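Local coordinates for adhesin (Streptococcus sanguinis SK1 = NCTC 7863, PDB 6VT2), which probably mediates bacterial adhesion by binding sialylated host glycans through two sialoglycan-binding modules arranged in tandem along one chain, at residues L166-T171 with I182-D186; I352-R357 with Q369-N373. One frame throughout, in Å; residues are numbered along the deposited sequence.

Interaction 1. Residues L166-T171 with I182-D186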
loop_
_atom_site.group_PDB
_atom_site.type_symbol
_atom_site.label_atom_id
_atom_site.label_comp_id
_atom_site.label_asym_id
_atom_site.label_seq_id
_atom_site.Cartn_x
_atom_site.Cartn_y
_atom_site.Cartn_z
ATOM N N LEU A 166 -16.508 -11.561 1.656
ATOM C CA LEU A 166 -16.939 -12.883 2.148
ATOM C C LEU A 166 -17.597 -12.702 3.521
ATOM O O LEU A 166 -17.328 -11.696 4.154
ATOM C CB LEU A 166 -15.739 -13.840 2.194
ATOM C CG LEU A 166 -15.122 -14.250 0.854
ATOM C CD1 LEU A 166 -13.997 -15.248 1.069
ATOM C CD2 LEU A 166 -16.144 -14.855 -0.079
ATOM N N PRO A 167 -18.471 -13.617 3.999
ATOM C CA PRO A 167 -19.003 -13.509 5.353
ATOM C C PRO A 167 -17.886 -13.318 6.401
ATOM O O PRO A 167 -16.846 -13.829 6.247
ATOM C CB PRO A 167 -19.765 -14.810 5.591
ATOM C CG PRO A 167 -20.090 -15.331 4.209
ATOM C CD PRO A 167 -19.023 -14.775 3.289
ATOM N N ALA A 168 -18.114 -12.532 7.441
ATOM C CA ALA A 168 -17.137 -12.317 8.527
ATOM C C ALA A 168 -17.059 -13.567 9.374
ATOM O O ALA A 168 -16.063 -13.771 10.043
ATOM C CB ALA A 168 -17.590 -11.143 9.366
ATOM N N THR A 169 -18.099 -14.370 9.311
ATOM C CA THR A 169 -18.138 -15.631 10.073
ATOM C C THR A 169 -17.358 -16.727 9.318
ATOM O O THR A 169 -17.321 -17.824 9.813
ATOM C CB THR A 169 -19.613 -15.917 10.368
ATOM O OG1 THR A 169 -20.314 -15.231 9.336
ATOM C CG2 THR A 169 -20.049 -15.321 11.684
ATOM N N SER A 170 -16.834 -16.419 8.123
ATOM C CA SER A 170 -16.084 -17.388 7.305
ATOM C C SER A 170 -14.801 -17.743 8.044
ATOM O O SER A 170 -14.233 -16.855 8.639
ATOM C CB SER A 170 -15.762 -16.893 5.930
ATOM O OG SER A 170 -16.906 -16.452 5.249
ATOM N N THR A 171 -14.447 -19.015 8.050
ATOM C CA THR A 171 -13.210 -19.476 8.701
ATOM C C THR A 171 -12.251 -19.883 7.600
ATOM O O THR A 171 -12.655 -19.984 6.540
ATOM C CB THR A 171 -13.487 -20.541 9.758
ATOM O OG1 THR A 171 -14.066 -21.689 9.163
ATOM C CG2 THR A 171 -14.419 -20.037 10.836
ATOM N N ILE A 182 -11.810 -22.231 2.728
ATOM C CA ILE A 182 -12.662 -21.171 3.311
ATOM C C ILE A 182 -13.940 -21.886 3.691
ATOM O O ILE A 182 -14.447 -22.538 2.865
ATOM C CB ILE A 182 -12.912 -20.052 2.292
ATOM C CG1 ILE A 182 -11.577 -19.471 1.809
ATOM C CG2 ILE A 182 -13.854 -18.963 2.837
ATOM C CD1 ILE A 182 -11.677 -18.496 0.678
ATOM N N THR A 183 -14.357 -21.827 4.929
ATOM C CA THR A 183 -15.584 -22.495 5.352
ATOM C C THR A 183 -16.588 -21.397 5.613
ATOM O O THR A 183 -16.375 -20.608 6.448
ATOM C CB THR A 183 -15.385 -23.378 6.575
ATOM O OG1 THR A 183 -14.417 -24.362 6.245
ATOM C CG2 THR A 183 -16.629 -24.100 7.022
ATOM N N TYR A 184 -17.657 -21.386 4.856
ATOM C CA TYR A 184 -18.715 -20.414 5.062
ATOM C C TYR A 184 -19.471 -20.860 6.272
ATOM O O TYR A 184 -19.474 -21.915 6.766
ATOM C CB TYR A 184 -19.575 -20.345 3.818
ATOM C CG TYR A 184 -18.734 -19.830 2.722
ATOM C CD1 TYR A 184 -18.080 -18.629 2.817
ATOM C CD2 TYR A 184 -18.520 -20.635 1.650
ATOM C CE1 TYR A 184 -17.231 -18.219 1.824
ATOM C CE2 TYR A 184 -17.731 -20.207 0.622
ATOM C CZ TYR A 184 -17.075 -19.009 0.709
ATOM O OH TYR A 184 -16.274 -18.602 -0.293
ATOM N N PRO A 185 -20.372 -19.910 6.962
ATOM C CA PRO A 185 -21.148 -20.218 8.181
ATOM C C PRO A 185 -22.057 -21.420 8.077
ATOM O O PRO A 185 -22.385 -22.053 9.077
ATOM C CB PRO A 185 -21.965 -18.931 8.399
ATOM C CG PRO A 185 -21.278 -17.874 7.669
ATOM C CD PRO A 185 -20.477 -18.515 6.560
ATOM N N ASP A 186 -22.479 -21.794 6.891
ATOM C CA ASP A 186 -23.285 -22.991 6.733
ATOM C C ASP A 186 -22.491 -24.262 6.541
ATOM O O ASP A 186 -23.078 -25.314 6.330
ATOM C CB ASP A 186 -24.277 -22.766 5.570
ATOM C CG ASP A 186 -23.642 -22.827 4.238
ATOM O OD1 ASP A 186 -22.402 -22.637 4.153
ATOM O OD2 ASP A 186 -24.348 -23.086 3.248
#

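Interaction 2. Residues I352-R357 with Q369-N373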
loop_
_atom_site.group_PDB
_atom_site.type_symbol
_atom_site.label_atom_id
_atom_site.label_comp_id
_atom_site.label_asym_id
_atom_site.label_seq_id
_atom_site.Cartn_x
_atom_site.Cartn_y
_atom_site.Cartn_z
ATOM N N ILE A 352 39.357 44.847 -0.739
ATOM C CA ILE A 352 39.051 43.696 -1.592
ATOM C C ILE A 352 38.393 42.609 -0.771
ATOM O O ILE A 352 37.385 41.997 -1.173
ATOM C CB ILE A 352 40.311 43.182 -2.302
ATOM C CG1 ILE A 352 40.728 44.127 -3.423
ATOM C CG2 ILE A 352 40.064 41.808 -2.877
ATOM C CD1 ILE A 352 42.100 43.836 -3.905
ATOM N N GLU A 353 38.983 42.337 0.384
ATOM C CA GLU A 353 38.427 41.284 1.199
ATOM C C GLU A 353 36.969 41.587 1.510
ATOM O O GLU A 353 36.138 40.685 1.447
ATOM C CB GLU A 353 39.219 41.100 2.474
ATOM C CG GLU A 353 38.696 39.874 3.232
ATOM C CD GLU A 353 39.337 39.600 4.558
ATOM O OE1 GLU A 353 38.627 38.999 5.408
ATOM O OE2 GLU A 353 40.520 39.971 4.750
ATOM N N GLU A 354 36.630 42.852 1.786
ATOM C CA GLU A 354 35.254 43.194 2.142
ATOM C C GLU A 354 34.318 42.961 0.968
ATOM O O GLU A 354 33.180 42.502 1.137
ATOM C CB GLU A 354 35.172 44.650 2.619
ATOM C CG GLU A 354 33.782 45.190 2.762
ATOM C CD GLU A 354 32.910 44.318 3.645
ATOM O OE1 GLU A 354 31.660 44.404 3.496
ATOM O OE2 GLU A 354 33.468 43.570 4.495
ATOM N N LYS A 355 34.761 43.292 -0.224
ATOM C CA LYS A 355 33.907 43.097 -1.379
ATOM C C LYS A 355 33.727 41.626 -1.681
ATOM O O LYS A 355 32.636 41.208 -2.101
ATOM C CB LYS A 355 34.487 43.786 -2.586
ATOM C CG LYS A 355 34.490 45.330 -2.498
ATOM C CD LYS A 355 35.041 45.974 -3.744
ATOM C CE LYS A 355 35.071 47.432 -3.576
ATOM N NZ LYS A 355 35.508 48.165 -4.831
ATOM N N VAL A 356 34.804 40.845 -1.506
ATOM C CA VAL A 356 34.680 39.406 -1.724
ATOM C C VAL A 356 33.771 38.789 -0.669
ATOM O O VAL A 356 32.880 37.992 -1.005
ATOM C CB VAL A 356 36.058 38.738 -1.736
ATOM C CG1 VAL A 356 35.893 37.262 -1.720
ATOM C CG2 VAL A 356 36.862 39.159 -2.895
ATOM N N ARG A 357 33.894 39.254 0.568
ATOM C CA ARG A 357 33.049 38.774 1.651
ATOM C C ARG A 357 31.593 39.049 1.335
ATOM O O ARG A 357 30.738 38.137 1.383
ATOM C CB ARG A 357 33.480 39.462 2.946
ATOM C CG ARG A 357 32.718 38.980 4.214
ATOM C CD ARG A 357 32.676 40.076 5.272
ATOM N NE ARG A 357 31.888 41.222 4.821
ATOM C CZ ARG A 357 30.563 41.234 4.643
ATOM N NH1 ARG A 357 29.822 40.158 4.898
ATOM N NH2 ARG A 357 29.974 42.336 4.191
ATOM N N GLN A 369 37.823 31.459 4.981
ATOM C CA GLN A 369 38.860 32.455 5.244
ATOM C C GLN A 369 39.259 33.020 3.876
ATOM O O GLN A 369 39.332 32.293 2.962
ATOM C CB GLN A 369 40.057 31.856 5.962
ATOM C CG GLN A 369 39.784 31.523 7.404
ATOM C CD GLN A 369 39.925 32.661 8.388
ATOM O OE1 GLN A 369 39.956 33.819 8.048
ATOM N NE2 GLN A 369 39.889 32.337 9.665
ATOM N N TYR A 370 39.416 34.319 3.791
ATOM C CA TYR A 370 39.947 34.970 2.615
ATOM C C TYR A 370 41.360 35.468 2.919
ATOM O O TYR A 370 41.638 36.043 3.996
ATOM C CB TYR A 370 39.055 36.120 2.239
ATOM C CG TYR A 370 37.656 35.746 1.949
ATOM C CD1 TYR A 370 37.324 34.957 0.866
ATOM C CD2 TYR A 370 36.642 36.186 2.745
ATOM C CE1 TYR A 370 36.021 34.681 0.583
ATOM C CE2 TYR A 370 35.357 35.883 2.490
ATOM C CZ TYR A 370 35.061 35.098 1.399
ATOM O OH TYR A 370 33.818 34.762 1.109
ATOM N N VAL A 371 42.257 35.232 1.999
ATOM C CA VAL A 371 43.589 35.820 2.092
ATOM C C VAL A 371 43.792 36.621 0.819
ATOM O O VAL A 371 43.790 36.058 -0.278
ATOM C CB VAL A 371 44.696 34.769 2.257
ATOM C CG1 VAL A 371 46.034 35.414 2.319
ATOM C CG2 VAL A 371 44.444 33.940 3.515
ATOM N N VAL A 372 43.930 37.929 0.952
ATOM C CA VAL A 372 44.240 38.764 -0.194
ATOM C C VAL A 372 45.765 38.806 -0.336
ATOM O O VAL A 372 46.502 39.233 0.562
ATOM C CB VAL A 372 43.653 40.155 -0.033
ATOM C CG1 VAL A 372 43.879 40.941 -1.341
ATOM C CG2 VAL A 372 42.153 40.085 0.299
ATOM N N ASN A 373 46.246 38.285 -1.427
ATOM C CA ASN A 373 47.663 38.229 -1.711
ATOM C C ASN A 373 48.172 39.584 -2.171
ATOM O O ASN A 373 47.411 40.529 -2.416
ATOM C CB ASN A 373 47.866 37.146 -2.719
ATOM C CG ASN A 373 47.308 35.800 -2.184
ATOM O OD1 ASN A 373 47.687 35.400 -1.107
ATOM N ND2 ASN A 373 46.386 35.165 -2.893
HETATM O O HOH W 1 38.743 36.224 5.846
HETATM O O HOH W 2 31.742 35.667 2.602
#

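Interaction 1. Residues L166-T171 with I182-D186
Thr171 and Thr183 face each other as an antiparallel hydrogen-bonded pair and supply both backbone hydrogen bonds of the contact: Thr171 N to Thr183 O, 3.0 Å, and Thr183 N to Thr171 O, 3.0 Å, each with an N-H...O angle of 165°. Their side chains emerge on the same face of the sheet, where Thr171 OG1 lies 3.4 Å from Thr183 CB; beta-branched threonine suits such an extended, partly solvent-facing place.

Before the strand, the chain folds into a type I beta turn from Pro167 to Ser170. With OG opposite its own carbonyl carbon (chi1 -54°), Ser170 turns its hydroxyl back to Pro167 O, 2.8 Å away; Ser170 N reaches that oxygen from the same face of its carbonyl plane. The turn leads into the edge strand 171-174 of the three-stranded sheet in this atypical Rib domain.

Apolar contacts lie on the face of Ile182. Leu166 forks, with CD1 4.0 Å from Ile182 CD1 and CD2 4.0 Å from Tyr184 CE1. Pro167 CD approaches the Tyr184 ring obliquely. Farther out, the Pro167 and Pro185 side chains cross at about a right angle, Pro167 CB 3.9 Å from Pro185 CD.

Ser170 OG sits at the Tyr184 ring edge, near its plane. Tyr184 OH is hydrogen-bonded to the calcium ligand Asp190.

Interaction 2. Residues I352-R357 with Q369-N373
In the second atypical Rib domain, helix 346-360 packs on edge strand 369-372 of the three-stranded sheet; the axes of the short segments come within 9.0 Å, and their directions differ by 144°. Tyr370 and Val372 both point to the helix. Val356 CG1 lies over one face of the Tyr370 ring, 3.9 Å from its centroid and displaced toward the rim, a CH-pi contact. Val356 puts this methyl anti to its own N (chi1 170°), directed at the ring. One turn earlier, Ile352 CG2 meets Val372 CG2 at 4.2 Å, and Glu353 CB lies 3.8 Å from the same Val372 methyl. Glu353 suits the border of the contact: its aliphatic part lies against Tyr370 CB, while its carboxylate turns to water. One water donates to Glu353 OE1 and accepts from Tyr370 N, 2.9 Å away. A second, in the plane of the Tyr370 ring at its edge, bonds to Tyr370 OH at 2.7 Å and donates to Arg357 O. Arg357 brings its CA to 3.8 Å from Tyr370 CE2, but its guanidinium grips Glu354 side-on through NE and NH2. With no direct hydrogen bond between the segments, helix and strand cohere through apolar packing, with water bridging polar groups at its border.

How the interactions relate
Interaction 1 and interaction 2 belong to the two atypical Rib domains, which alternate along the chain with the two SigLec-like, glycan-binding domains. Their centres are 80 Å apart, on opposite sides of the chain's centre, and their nearest atoms remain about 68 Å apart, so neither touches the other. Both involve the first strand of an equivalent three-stranded sheet, but differently: 182-186 pairs with the start of that strand, whereas 352-357 lays a helix against it. Interaction 1 is near a calcium site, with the Tyr184 side chain about 5 Å from the ion; in interaction 2 the Tyr370 side chain is about 11 Å from a calcium ion. Neither contributes to a glycan pocket.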